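Local coordinates for RabGAP/TBC protein (Chlamydomonas reinhardtii, PDB 4P17), which is of unknown function but carries a TBC domain, the fold of GTPase-activating proteins for Rab GTPases, and probably acts in or on the flagellum, at residues L266-I271 and A294-R299; P123-P128 and A132-V137; S142-R147 and L175-V180. All coordinates share one frame; numbering follows the deposited sequence.

How the contacts relate
From the N terminus, contact 2 comes first and closes the shortest loop, setting the turn 124-127 and the helix start at Pro128 against residues 132-137 of helix 128-144. Contact 3 starts at the far end of that helix and packs it against helix 169-183, enclosing the intervening helix 153-164. The two lie close, with centres about 19 Å apart and nearest atoms about 5 Å apart, but do not touch. Contact 1 follows later, joining helix 259-271 to the loop before helix 299-306 and enclosing helix 273-277 and most of helix 282-294. Its centre lies about 29 Å from the centre of each of the others, across the chain's centre. The three run in series; none nests or crosses.

Contact 1 of 3, residues L266-I271 and A294-R299; sequences LAMLKI and ATMHQR
Met296 reaches from the loop between helices 282-294 and 299-306 to two side chains of helix 259-271, Met268 and Ile271. Its CB points toward the helix but stays 4.5 Å from Met268 SD. One bond further, CG sits anti to the backbone N (chi1 -154°) and makes the first close contact, 3.8 Å from Met268 SD, with Met268 CE only slightly farther off at 4.1 Å. The bend at chi2 (-56°) carries SD across the front of the helix, and the last bond, SD-CE, turns back toward it, placing the CE methyl 3.9 Å from Ile271 CD1. Met268 is itself bent at chi2 and chi3; the two methionine side chains lie alongside each other, running in opposite senses, while Ile271 lies roughly perpendicular to Met296.

Within the all-helical TBC fold two bonds help fix the loop: Met296 O with Thr245 OG1, and Gln298 OE1 with Val301 N, which caps helix 299-306. Leu302 also packs on Met268. Flexible, unbranched methionines suit a place where a loop and a helix must be fitted together, and Ile271 offers the CD1 methyl at the end of its longer branch. With no hydrogen bond across it, the contact rests on dispersion and burial of apolar surface.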
ATOM      1  N   LEU A 266       1.631   1.431 -13.774  1.00  7.14           N
ATOM      2  CA  LEU A 266       1.402   1.814 -15.172  1.00  7.33           C
ATOM      3  C   LEU A 266       0.351   2.917 -15.225  1.00 10.21           C
ATOM      4  O   LEU A 266       0.495   3.877 -15.990  1.00  6.99           O
ATOM      5  CB  LEU A 266       0.931   0.626 -16.029  1.00  7.11           C
ATOM      6  CG  LEU A 266       0.718   1.072 -17.479  1.00  9.81           C
ATOM      7  CD1 LEU A 266       2.081   1.335 -18.139  1.00 10.47           C
ATOM      8  CD2 LEU A 266      -0.081   0.088 -18.237  1.00 26.05           C
ATOM      9  N   ALA A 267      -0.698   2.782 -14.408  1.00  9.51           N
ATOM     10  CA  ALA A 267      -1.770   3.777 -14.403  1.00  6.33           C
ATOM     11  C   ALA A 267      -1.216   5.148 -14.015  1.00  6.35           C
ATOM     12  O   ALA A 267      -1.603   6.155 -14.586  1.00  6.71           O
ATOM     13  CB  ALA A 267      -2.896   3.360 -13.461  1.00  7.13           C
ATOM     14  N   MET A 268      -0.315   5.192 -13.045  1.00  5.29           N
ATOM     15  CA  MET A 268       0.324   6.455 -12.680  1.00  5.15           C
ATOM     16  C   MET A 268       1.061   7.076 -13.837  1.00  9.69           C
ATOM     17  O   MET A 268       1.019   8.287 -14.020  1.00  9.16           O
ATOM     18  CB  MET A 268       1.302   6.242 -11.537  1.00  4.21           C
ATOM     19  CG  MET A 268       0.652   5.931 -10.254  1.00  9.54           C
ATOM     20  SD  MET A 268      -0.164   7.338  -9.512  1.00 16.70           S
ATOM     21  CE  MET A 268       1.155   8.544  -9.369  1.00 22.37           C
ATOM     22  N   LEU A 269       1.763   6.248 -14.603  1.00  6.08           N
ATOM     23  CA  LEU A 269       2.512   6.749 -15.739  1.00  6.16           C
ATOM     24  C   LEU A 269       1.578   7.203 -16.860  1.00 11.12           C
ATOM     25  O   LEU A 269       1.883   8.170 -17.557  1.00 10.21           O
ATOM     26  CB  LEU A 269       3.481   5.692 -16.230  1.00  7.04           C
ATOM     27  CG  LEU A 269       4.527   5.258 -15.191  1.00 10.33           C
ATOM     28  CD1 LEU A 269       5.474   4.172 -15.702  1.00  9.84           C
ATOM     29  CD2 LEU A 269       5.329   6.454 -14.690  1.00 11.76           C
ATOM     30  N   LYS A 270       0.460   6.501 -17.042  1.00  7.06           N
ATOM     31  CA  LYS A 270      -0.516   6.895 -18.048  1.00  5.83           C
ATOM     32  C   LYS A 270      -1.105   8.255 -17.713  1.00  7.91           C
ATOM     33  O   LYS A 270      -1.238   9.147 -18.565  1.00  7.74           O
ATOM     34  CB  LYS A 270      -1.617   5.843 -18.145  1.00  7.87           C
ATOM     35  CG  LYS A 270      -2.619   6.047 -19.242  1.00 16.29           C
ATOM     36  CD  LYS A 270      -3.336   4.744 -19.523  1.00 12.37           C
ATOM     37  CE  LYS A 270      -4.838   4.935 -19.681  1.00 32.77           C
ATOM     38  NZ  LYS A 270      -5.203   6.041 -20.601  1.00 36.37           N
ATOM     39  N   ILE A 271      -1.468   8.410 -16.453  1.00 10.81           N
ATOM     40  CA  ILE A 271      -2.191   9.595 -15.993  1.00  7.75           C
ATOM     41  C   ILE A 271      -1.296  10.846 -16.099  1.00 14.50           C
ATOM     42  O   ILE A 271      -1.758  11.939 -16.459  1.00 12.02           O
ATOM     43  CB  ILE A 271      -2.681   9.335 -14.536  1.00  8.05           C
ATOM     44  CG1 ILE A 271      -3.862   8.371 -14.559  1.00 11.94           C
ATOM     45  CG2 ILE A 271      -3.077  10.610 -13.841  1.00  7.94           C
ATOM     46  CD1 ILE A 271      -4.314   7.849 -13.173  1.00  9.15           C
ATOM     47  N   ALA A 294       2.717  12.436  -5.090  1.00  9.64           N
ATOM     48  CA  ALA A 294       2.362  12.808  -3.724  1.00  8.03           C
ATOM     49  C   ALA A 294       1.033  13.568  -3.645  1.00 10.85           C
ATOM     50  O   ALA A 294       0.454  13.710  -2.559  1.00 10.60           O
ATOM     51  CB  ALA A 294       3.504  13.632  -3.094  1.00 14.78           C
ATOM     52  N   THR A 295       0.525  14.061  -4.771  1.00 11.01           N
ATOM     53  CA  THR A 295      -0.768  14.752  -4.730  1.00  7.62           C
ATOM     54  C   THR A 295      -1.817  14.024  -5.566  1.00  9.00           C
ATOM     55  O   THR A 295      -2.794  14.600  -6.057  1.00 10.90           O
ATOM     56  CB  THR A 295      -0.621  16.207  -5.161  1.00 15.33           C
ATOM     57  OG1 THR A 295      -0.086  16.258  -6.477  1.00 11.99           O
ATOM     58  CG2 THR A 295       0.309  16.927  -4.198  1.00 18.99           C
ATOM     59  N   MET A 296      -1.619  12.719  -5.703  1.00  8.54           N
ATOM     60  CA  MET A 296      -2.549  11.899  -6.448  1.00  5.34           C
ATOM     61  C   MET A 296      -3.769  11.584  -5.559  1.00 10.13           C
ATOM     62  O   MET A 296      -3.890  10.505  -4.988  1.00  9.57           O
ATOM     63  CB  MET A 296      -1.849  10.638  -6.947  1.00  8.15           C
ATOM     64  CG  MET A 296      -2.474  10.033  -8.207  1.00 13.38           C
ATOM     65  SD  MET A 296      -4.245   9.642  -8.073  1.00 12.26           S
ATOM     66  CE  MET A 296      -4.735   9.750  -9.792  1.00 10.62           C
ATOM     67  N   HIS A 297      -4.689  12.541  -5.469  1.00 11.26           N
ATOM     68  CA  HIS A 297      -5.840  12.425  -4.590  1.00 11.00           C
ATOM     69  C   HIS A 297      -7.020  11.746  -5.267  1.00 10.14           C
ATOM     70  O   HIS A 297      -7.907  11.249  -4.591  1.00  7.99           O
ATOM     71  CB  HIS A 297      -6.240  13.817  -4.072  1.00  8.62           C
ATOM     72  CG  HIS A 297      -5.194  14.435  -3.214  1.00 13.60           C
ATOM     73  ND1 HIS A 297      -4.934  13.990  -1.933  1.00 10.39           N
ATOM     74  CD2 HIS A 297      -4.298  15.419  -3.463  1.00 11.24           C
ATOM     75  CE1 HIS A 297      -3.943  14.699  -1.420  1.00 16.56           C
ATOM     76  NE2 HIS A 297      -3.538  15.569  -2.326  1.00 14.79           N
ATOM     77  N   GLN A 298      -6.984  11.649  -6.598  1.00 10.80           N
ATOM     78  CA  GLN A 298      -8.079  11.054  -7.338  1.00  9.12           C
ATOM     79  C   GLN A 298      -7.935   9.541  -7.310  1.00 10.22           C
ATOM     80  O   GLN A 298      -7.504   8.903  -8.290  1.00  8.92           O
ATOM     81  CB  GLN A 298      -8.115  11.579  -8.789  1.00 13.98           C
ATOM     82  CG  GLN A 298      -9.481  12.096  -9.224  1.00 13.12           C
ATOM     83  CD  GLN A 298     -10.623  11.186  -8.835  1.00 16.56           C
ATOM     84  OE1 GLN A 298     -10.434   9.995  -8.578  1.00 11.13           O
ATOM     85  NE2 GLN A 298     -11.820  11.746  -8.774  1.00  9.50           N
ATOM     86  N   ARG A 299      -8.280   8.947  -6.175  1.00  4.03           N
ATOM     87  CA  ARG A 299      -8.105   7.512  -6.021  1.00 12.12           C
ATOM     88  C   ARG A 299      -9.084   6.688  -6.887  1.00 10.31           C
ATOM     89  O   ARG A 299      -8.775   5.582  -7.312  1.00  6.40           O
ATOM     90  CB  ARG A 299      -8.226   7.122  -4.535  1.00 10.15           C
ATOM     91  CG  ARG A 299      -9.509   7.504  -3.850  1.00  8.36           C
ATOM     92  CD  ARG A 299      -9.368   7.364  -2.368  1.00  8.40           C
ATOM     93  NE  ARG A 299     -10.651   7.530  -1.688  1.00  7.56           N
ATOM     94  CZ  ARG A 299     -11.087   8.674  -1.188  1.00 10.81           C
ATOM     95  NH1 ARG A 299     -10.363   9.783  -1.291  1.00  3.83           N
ATOM     96  NH2 ARG A 299     -12.251   8.707  -0.576  1.00  8.05           N
TER

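Contact 2 of 3, residues P123-P128 and A132-V137; sequences PWLSSP and AALCRV
Ala132 N bonds to Pro128 O at 3.0 Å, an i to i+4 bond in the first turn of the helix, just after a type I beta turn from Trp124 to Ser127 reverses the chain. Ala132 CB also rests 3.4 Å from Pro128 O. Trp124 extends its indole from the turn; chi1 of -178° swings it away from its own backbone N, and the far corner of the benzene ring, CH2, meets Ala133 CB at 3.9 Å, approaching obliquely. Small Ala133 lets the broad ring come near the helix.

The turn leads into an N-capped helix, 128-144, within the TBC domain. Ser127 is the N-cap, its OG bonded to Gly130 N, and proline suits the first helical position because its nitrogen has no hydrogen needing an acceptor. The same Ser127 OG donates to Trp124 O at 2.6 Å, in the carbonyl plane and on a lone pair; Ser127 N bonds to that oxygen too, so two bonds grip it. On the buried side Leu125 CD2 faces Leu134 CD1 at 4.3 Å, with Val163 of helix 153-164 packing on Leu125 and Leu162 on Leu134. Arg167 makes a cation-pi interaction with the Trp124 indole.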
ATOM      1  N   PRO A 123      -0.095  12.765  13.658  1.00 10.95           N
ATOM      2  CA  PRO A 123      -0.185  13.020  15.101  1.00 13.85           C
ATOM      3  C   PRO A 123      -0.024  11.817  16.029  1.00 14.92           C
ATOM      4  O   PRO A 123       0.484  11.998  17.134  1.00 17.81           O
ATOM      5  CB  PRO A 123      -1.580  13.603  15.245  1.00 18.62           C
ATOM      6  CG  PRO A 123      -1.821  14.280  13.958  1.00 20.14           C
ATOM      7  CD  PRO A 123      -1.231  13.375  12.936  1.00 14.97           C
ATOM      8  N   TRP A 124      -0.459  10.631  15.628  1.00  8.19           N
ATOM      9  CA  TRP A 124      -0.320   9.452  16.495  1.00  5.43           C
ATOM     10  C   TRP A 124       0.937   8.627  16.154  1.00  7.38           C
ATOM     11  O   TRP A 124       1.628   8.139  17.042  1.00  6.56           O
ATOM     12  CB  TRP A 124      -1.571   8.566  16.416  1.00  8.80           C
ATOM     13  CG  TRP A 124      -1.435   7.398  17.339  1.00  9.61           C
ATOM     14  CD1 TRP A 124      -1.566   7.412  18.700  1.00 10.36           C
ATOM     15  CD2 TRP A 124      -1.100   6.070  16.975  1.00 12.37           C
ATOM     16  NE1 TRP A 124      -1.326   6.161  19.203  1.00 12.10           N
ATOM     17  CE2 TRP A 124      -1.026   5.319  18.162  1.00 12.66           C
ATOM     18  CE3 TRP A 124      -0.834   5.435  15.757  1.00 15.12           C
ATOM     19  CZ2 TRP A 124      -0.711   3.968  18.159  1.00  8.99           C
ATOM     20  CZ3 TRP A 124      -0.536   4.099  15.761  1.00 16.80           C
ATOM     21  CH2 TRP A 124      -0.484   3.375  16.954  1.00 12.18           C
ATOM     22  N   LEU A 125       1.255   8.468  14.875  1.00  9.21           N
ATOM     23  CA  LEU A 125       2.425   7.677  14.534  1.00  3.70           C
ATOM     24  C   LEU A 125       3.714   8.376  15.007  1.00  7.31           C
ATOM     25  O   LEU A 125       4.693   7.684  15.275  1.00 10.47           O
ATOM     26  CB  LEU A 125       2.517   7.382  13.044  1.00  8.68           C
ATOM     27  CG  LEU A 125       1.522   6.348  12.495  1.00  7.92           C
ATOM     28  CD1 LEU A 125       1.507   6.375  10.988  1.00  8.89           C
ATOM     29  CD2 LEU A 125       1.792   4.891  13.011  1.00  4.80           C
ATOM     30  N   SER A 126       3.688   9.708  15.151  1.00  7.27           N
ATOM     31  CA  SER A 126       4.868  10.460  15.596  1.00  8.22           C
ATOM     32  C   SER A 126       4.827  10.642  17.122  1.00  9.38           C
ATOM     33  O   SER A 126       5.749  11.196  17.726  1.00  9.27           O
ATOM     34  CB  SER A 126       4.949  11.824  14.870  1.00 11.82           C
ATOM     35  OG  SER A 126       3.883  12.677  15.258  1.00 10.18           O
ATOM     36  N   SER A 127       3.779  10.123  17.760  1.00  7.23           N
ATOM     37  CA  SER A 127       3.730  10.105  19.224  1.00 12.73           C
ATOM     38  C   SER A 127       4.555   8.944  19.822  1.00 10.18           C
ATOM     39  O   SER A 127       4.812   7.939  19.167  1.00  9.74           O
ATOM     40  CB  SER A 127       2.280  10.016  19.706  1.00  9.89           C
ATOM     41  OG  SER A 127       1.751   8.711  19.595  1.00  7.86           O
ATOM     42  N   PRO A 128       4.964   9.077  21.097  1.00  4.38           N
ATOM     43  CA  PRO A 128       5.689   7.953  21.699  1.00  5.90           C
ATOM     44  C   PRO A 128       4.955   6.602  21.614  1.00  5.80           C
ATOM     45  O   PRO A 128       5.582   5.604  21.317  1.00  9.66           O
ATOM     46  CB  PRO A 128       5.871   8.402  23.159  1.00 11.32           C
ATOM     47  CG  PRO A 128       5.976   9.936  23.056  1.00  9.01           C
ATOM     48  CD  PRO A 128       4.926  10.270  21.972  1.00  6.92           C
ATOM     49  N   ALA A 132       6.151   3.298  19.554  1.00  8.60           N
ATOM     50  CA  ALA A 132       6.374   2.050  20.310  1.00  8.48           C
ATOM     51  C   ALA A 132       5.576   0.926  19.710  1.00  6.77           C
ATOM     52  O   ALA A 132       6.069  -0.184  19.568  1.00  8.77           O
ATOM     53  CB  ALA A 132       6.036   2.217  21.763  1.00  6.39           C
ATOM     54  N   ALA A 133       4.352   1.233  19.310  1.00  5.77           N
ATOM     55  CA  ALA A 133       3.491   0.253  18.654  1.00  6.52           C
ATOM     56  C   ALA A 133       4.084  -0.244  17.357  1.00  6.80           C
ATOM     57  O   ALA A 133       4.144  -1.435  17.096  1.00 10.67           O
ATOM     58  CB  ALA A 133       2.121   0.868  18.396  1.00  5.02           C
ATOM     59  N   LEU A 134       4.586   0.685  16.559  1.00  4.59           N
ATOM     60  CA  LEU A 134       5.148   0.338  15.272  1.00  7.03           C
ATOM     61  C   LEU A 134       6.396  -0.511  15.475  1.00  6.93           C
ATOM     62  O   LEU A 134       6.647  -1.490  14.771  1.00  8.41           O
ATOM     63  CB  LEU A 134       5.432   1.620  14.508  1.00  5.10           C
ATOM     64  CG  LEU A 134       5.994   1.503  13.096  1.00 16.64           C
ATOM     65  CD1 LEU A 134       5.263   2.439  12.159  1.00 17.65           C
ATOM     66  CD2 LEU A 134       7.430   1.838  13.153  1.00 18.09           C
ATOM     67  N   CYS A 135       7.168  -0.160  16.482  1.00  9.42           N
ATOM     68  CA  CYS A 135       8.388  -0.905  16.768  0.63 11.68           C
ATOM     69  C   CYS A 135       8.045  -2.316  17.244  1.00 14.02           C
ATOM     70  O   CYS A 135       8.686  -3.283  16.836  1.00 10.61           O
ATOM     71  CB  CYS A 135       9.242  -0.175  17.803  0.63 11.02           C
ATOM     72  SG  CYS A 135      10.113   1.263  17.138  0.63 13.73           S
ATOM     73  N   ARG A 136       7.031  -2.436  18.092  1.00  8.75           N
ATOM     74  CA  ARG A 136       6.621  -3.747  18.585  1.00 11.49           C
ATOM     75  C   ARG A 136       6.251  -4.679  17.438  1.00  6.60           C
ATOM     76  O   ARG A 136       6.733  -5.796  17.351  1.00  9.87           O
ATOM     77  CB  ARG A 136       5.450  -3.612  19.556  1.00 11.10           C
ATOM     78  CG  ARG A 136       5.891  -3.281  20.967  1.00 12.15           C
ATOM     79  CD  ARG A 136       4.756  -3.474  21.989  1.00 16.82           C
ATOM     80  NE  ARG A 136       3.610  -2.633  21.691  1.00 16.44           N
ATOM     81  CZ  ARG A 136       3.448  -1.398  22.152  1.00  9.36           C
ATOM     82  NH1 ARG A 136       4.358  -0.836  22.936  1.00 15.41           N
ATOM     83  NH2 ARG A 136       2.369  -0.712  21.825  1.00 18.21           N
ATOM     84  N   VAL A 137       5.456  -4.184  16.499  1.00  6.18           N
ATOM     85  CA  VAL A 137       5.038  -5.041  15.389  1.00 10.01           C
ATOM     86  C   VAL A 137       6.232  -5.490  14.566  1.00 10.51           C
ATOM     87  O   VAL A 137       6.346  -6.669  14.187  1.00  7.15           O
ATOM     88  CB  VAL A 137       4.042  -4.309  14.499  1.00  6.52           C
ATOM     89  CG1 VAL A 137       3.743  -5.110  13.212  1.00  9.39           C
ATOM     90  CG2 VAL A 137       2.785  -4.051  15.280  1.00 10.27           C
TER

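Contact 3 of 3, residues S142-R147 and L175-V180; sequences SVHNER and LLAALV
The C-terminal end of helix 128-144 and the residue just after it, where His144 and Asn145 approach Ala177 and Val180, belong to the packing of two TBC-domain helices, 128-144 and 169-183, separated in sequence by helix 153-164. The loop that begins at Asn145 probably corresponds to the one that carries the glutamine finger in active TBC domains.

His144, still helical, points its CB toward helix 169-183, and the NE2 corner of its ring lies 4.2 Å from Ala177 CB, with the methyl oblique to the ring. Ala177 suits the place because a single methyl leaves room for an imidazole beside the helix. Both ring nitrogens have partners: NE2 is bonded to Glu181 OE2 and ND1 to Tyr94 OH, which together fix the rotation of the ring. Phe173 meets it edge-to-face.

Asn145 is the first residue to leave helical backbone angles. With chi1 at -174°, its side chain extends away from the backbone N and carries the amide toward the other helix, where ND2 comes 4.1 Å from Val180 CG1; the two side chains meet at a slant. ND2 donates to Tyr141 OH, while OD1 accepts from Val148 N and, weakly, from Arg147 N at 3.3 Å with an angle of 124°. An amide suits this bend because it can donate to the helix side chain and accept from the turning chain at once. Tyr141, on the same helix, also packs against Ala177 and Val180.

Across the two segments themselves there is no hydrogen bond, only methyl groups laid against polar side chains that are satisfied by others. The nearby Glu181 carboxylate would, if charged, tend to favour a protonated His144, so the imidazole may add electrostatic attraction to the helix packing.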
ATOM      1  N   SER A 142      10.219  -9.525  12.904  1.00  6.79           N
ATOM      2  CA  SER A 142      11.626  -9.786  12.573  1.00 11.13           C
ATOM      3  C   SER A 142      12.177 -11.067  13.195  1.00 15.42           C
ATOM      4  O   SER A 142      13.108 -11.687  12.652  1.00 14.54           O
ATOM      5  CB  SER A 142      12.489  -8.595  13.008  1.00 18.13           C
ATOM      6  OG  SER A 142      12.731  -8.627  14.399  1.00 13.59           O
ATOM      7  N   VAL A 143      11.612 -11.455  14.337  1.00 10.01           N
ATOM      8  CA  VAL A 143      11.941 -12.732  14.969  1.00 12.80           C
ATOM      9  C   VAL A 143      11.008 -13.855  14.500  1.00 16.68           C
ATOM     10  O   VAL A 143      11.412 -15.013  14.452  1.00 13.03           O
ATOM     11  CB  VAL A 143      11.906 -12.628  16.510  1.00 12.27           C
ATOM     12  CG1 VAL A 143      12.978 -11.624  16.974  1.00 27.31           C
ATOM     13  CG2 VAL A 143      10.523 -12.221  17.024  1.00 13.44           C
ATOM     14  N   HIS A 144       9.782 -13.515  14.128  1.00 10.29           N
ATOM     15  CA  HIS A 144       8.843 -14.505  13.601  1.00  9.30           C
ATOM     16  C   HIS A 144       9.324 -15.099  12.279  1.00  7.76           C
ATOM     17  O   HIS A 144       9.184 -16.288  12.030  1.00  8.55           O
ATOM     18  CB  HIS A 144       7.494 -13.847  13.437  1.00  6.33           C
ATOM     19  CG  HIS A 144       6.615 -14.486  12.441  1.00 11.05           C
ATOM     20  ND1 HIS A 144       5.931 -15.656  12.680  1.00 11.40           N
ATOM     21  CD2 HIS A 144       6.272 -14.091  11.196  1.00 10.90           C
ATOM     22  CE1 HIS A 144       5.214 -15.957  11.611  1.00 13.63           C
ATOM     23  NE2 HIS A 144       5.395 -15.016  10.707  1.00 11.18           N
ATOM     24  N   ASN A 145       9.865 -14.230  11.434  1.00  8.46           N
ATOM     25  CA  ASN A 145      10.372 -14.562  10.114  1.00 10.49           C
ATOM     26  C   ASN A 145      11.789 -14.067  10.046  1.00 11.13           C
ATOM     27  O   ASN A 145      12.082 -12.967   9.600  1.00 13.10           O
ATOM     28  CB  ASN A 145       9.496 -13.915   9.045  1.00  9.83           C
ATOM     29  CG  ASN A 145       9.875 -14.340   7.648  1.00 18.01           C
ATOM     30  OD1 ASN A 145      10.958 -14.871   7.420  1.00 13.19           O
ATOM     31  ND2 ASN A 145       8.993 -14.088   6.707  1.00 12.58           N
ATOM     32  N   GLU A 146      12.689 -14.880  10.574  1.00 18.61           N
ATOM     33  CA  GLU A 146      14.078 -14.486  10.684  1.00 14.19           C
ATOM     34  C   GLU A 146      14.733 -14.404   9.316  1.00 15.98           C
ATOM     35  O   GLU A 146      15.750 -13.731   9.161  1.00 17.38           O
ATOM     36  CB  GLU A 146      14.837 -15.479  11.579  1.00 22.27           C
ATOM     37  N   ARG A 147      14.170 -15.103   8.330  1.00 19.57           N
ATOM     38  CA  ARG A 147      14.817 -15.163   7.022  1.00 17.96           C
ATOM     39  C   ARG A 147      14.693 -13.800   6.374  1.00 14.16           C
ATOM     40  O   ARG A 147      15.619 -13.333   5.711  1.00 25.46           O
ATOM     41  CB  ARG A 147      14.208 -16.267   6.133  1.00 19.05           C
ATOM     42  N   LEU A 175      -1.393  -9.171   9.171  1.00  9.51           N
ATOM     43  CA  LEU A 175      -1.533  -8.680   7.788  1.00  9.32           C
ATOM     44  C   LEU A 175      -0.156  -8.572   7.124  1.00  7.51           C
ATOM     45  O   LEU A 175      -0.001  -8.910   5.951  1.00  7.27           O
ATOM     46  CB  LEU A 175      -2.274  -7.341   7.752  1.00 10.76           C
ATOM     47  CG  LEU A 175      -2.631  -6.764   6.373  1.00 10.13           C
ATOM     48  CD1 LEU A 175      -3.707  -7.586   5.623  1.00  7.02           C
ATOM     49  CD2 LEU A 175      -3.147  -5.343   6.547  1.00 11.27           C
ATOM     50  N   LEU A 176       0.839  -8.097   7.871  1.00  6.72           N
ATOM     51  CA  LEU A 176       2.208  -8.055   7.392  1.00  4.64           C
ATOM     52  C   LEU A 176       2.682  -9.491   7.052  1.00  6.34           C
ATOM     53  O   LEU A 176       3.290  -9.731   6.015  1.00  6.93           O
ATOM     54  CB  LEU A 176       3.107  -7.405   8.444  1.00  4.65           C
ATOM     55  CG  LEU A 176       4.587  -7.298   8.063  1.00  6.53           C
ATOM     56  CD1 LEU A 176       4.801  -6.361   6.858  1.00  8.98           C
ATOM     57  CD2 LEU A 176       5.395  -6.829   9.258  1.00  3.20           C
ATOM     58  N   ALA A 177       2.397 -10.461   7.928  1.00  4.48           N
ATOM     59  CA  ALA A 177       2.769 -11.845   7.647  1.00  5.40           C
ATOM     60  C   ALA A 177       2.121 -12.335   6.356  1.00 10.91           C
ATOM     61  O   ALA A 177       2.790 -12.905   5.478  1.00  9.84           O
ATOM     62  CB  ALA A 177       2.354 -12.757   8.810  1.00  7.08           C
ATOM     63  N   ALA A 178       0.816 -12.118   6.227  1.00 12.95           N
ATOM     64  CA  ALA A 178       0.122 -12.518   5.002  1.00  7.22           C
ATOM     65  C   ALA A 178       0.764 -11.881   3.766  1.00  5.85           C
ATOM     66  O   ALA A 178       0.980 -12.530   2.758  1.00  6.58           O
ATOM     67  CB  ALA A 178      -1.345 -12.165   5.093  1.00  8.43           C
ATOM     68  N   LEU A 179       1.138 -10.619   3.876  1.00  8.94           N
ATOM     69  CA  LEU A 179       1.707  -9.883   2.750  1.00  3.16           C
ATOM     70  C   LEU A 179       3.060 -10.415   2.299  1.00  6.18           C
ATOM     71  O   LEU A 179       3.286 -10.689   1.121  1.00  9.26           O
ATOM     72  CB  LEU A 179       1.809  -8.411   3.155  1.00  7.36           C
ATOM     73  CG  LEU A 179       2.594  -7.497   2.237  1.00  7.79           C
ATOM     74  CD1 LEU A 179       1.730  -7.157   1.010  1.00  9.28           C
ATOM     75  CD2 LEU A 179       3.012  -6.249   2.960  1.00 17.41           C
ATOM     76  N   VAL A 180       3.964 -10.531   3.251  1.00  8.60           N
ATOM     77  CA  VAL A 180       5.314 -11.011   3.028  1.00 10.61           C
ATOM     78  C   VAL A 180       5.315 -12.473   2.655  1.00  8.90           C
ATOM     79  O   VAL A 180       6.050 -12.872   1.756  1.00 10.80           O
ATOM     80  CB  VAL A 180       6.176 -10.825   4.276  1.00 10.92           C
ATOM     81  CG1 VAL A 180       7.571 -11.347   4.063  1.00 10.72           C
ATOM     82  CG2 VAL A 180       6.233  -9.369   4.659  1.00  7.44           C
TER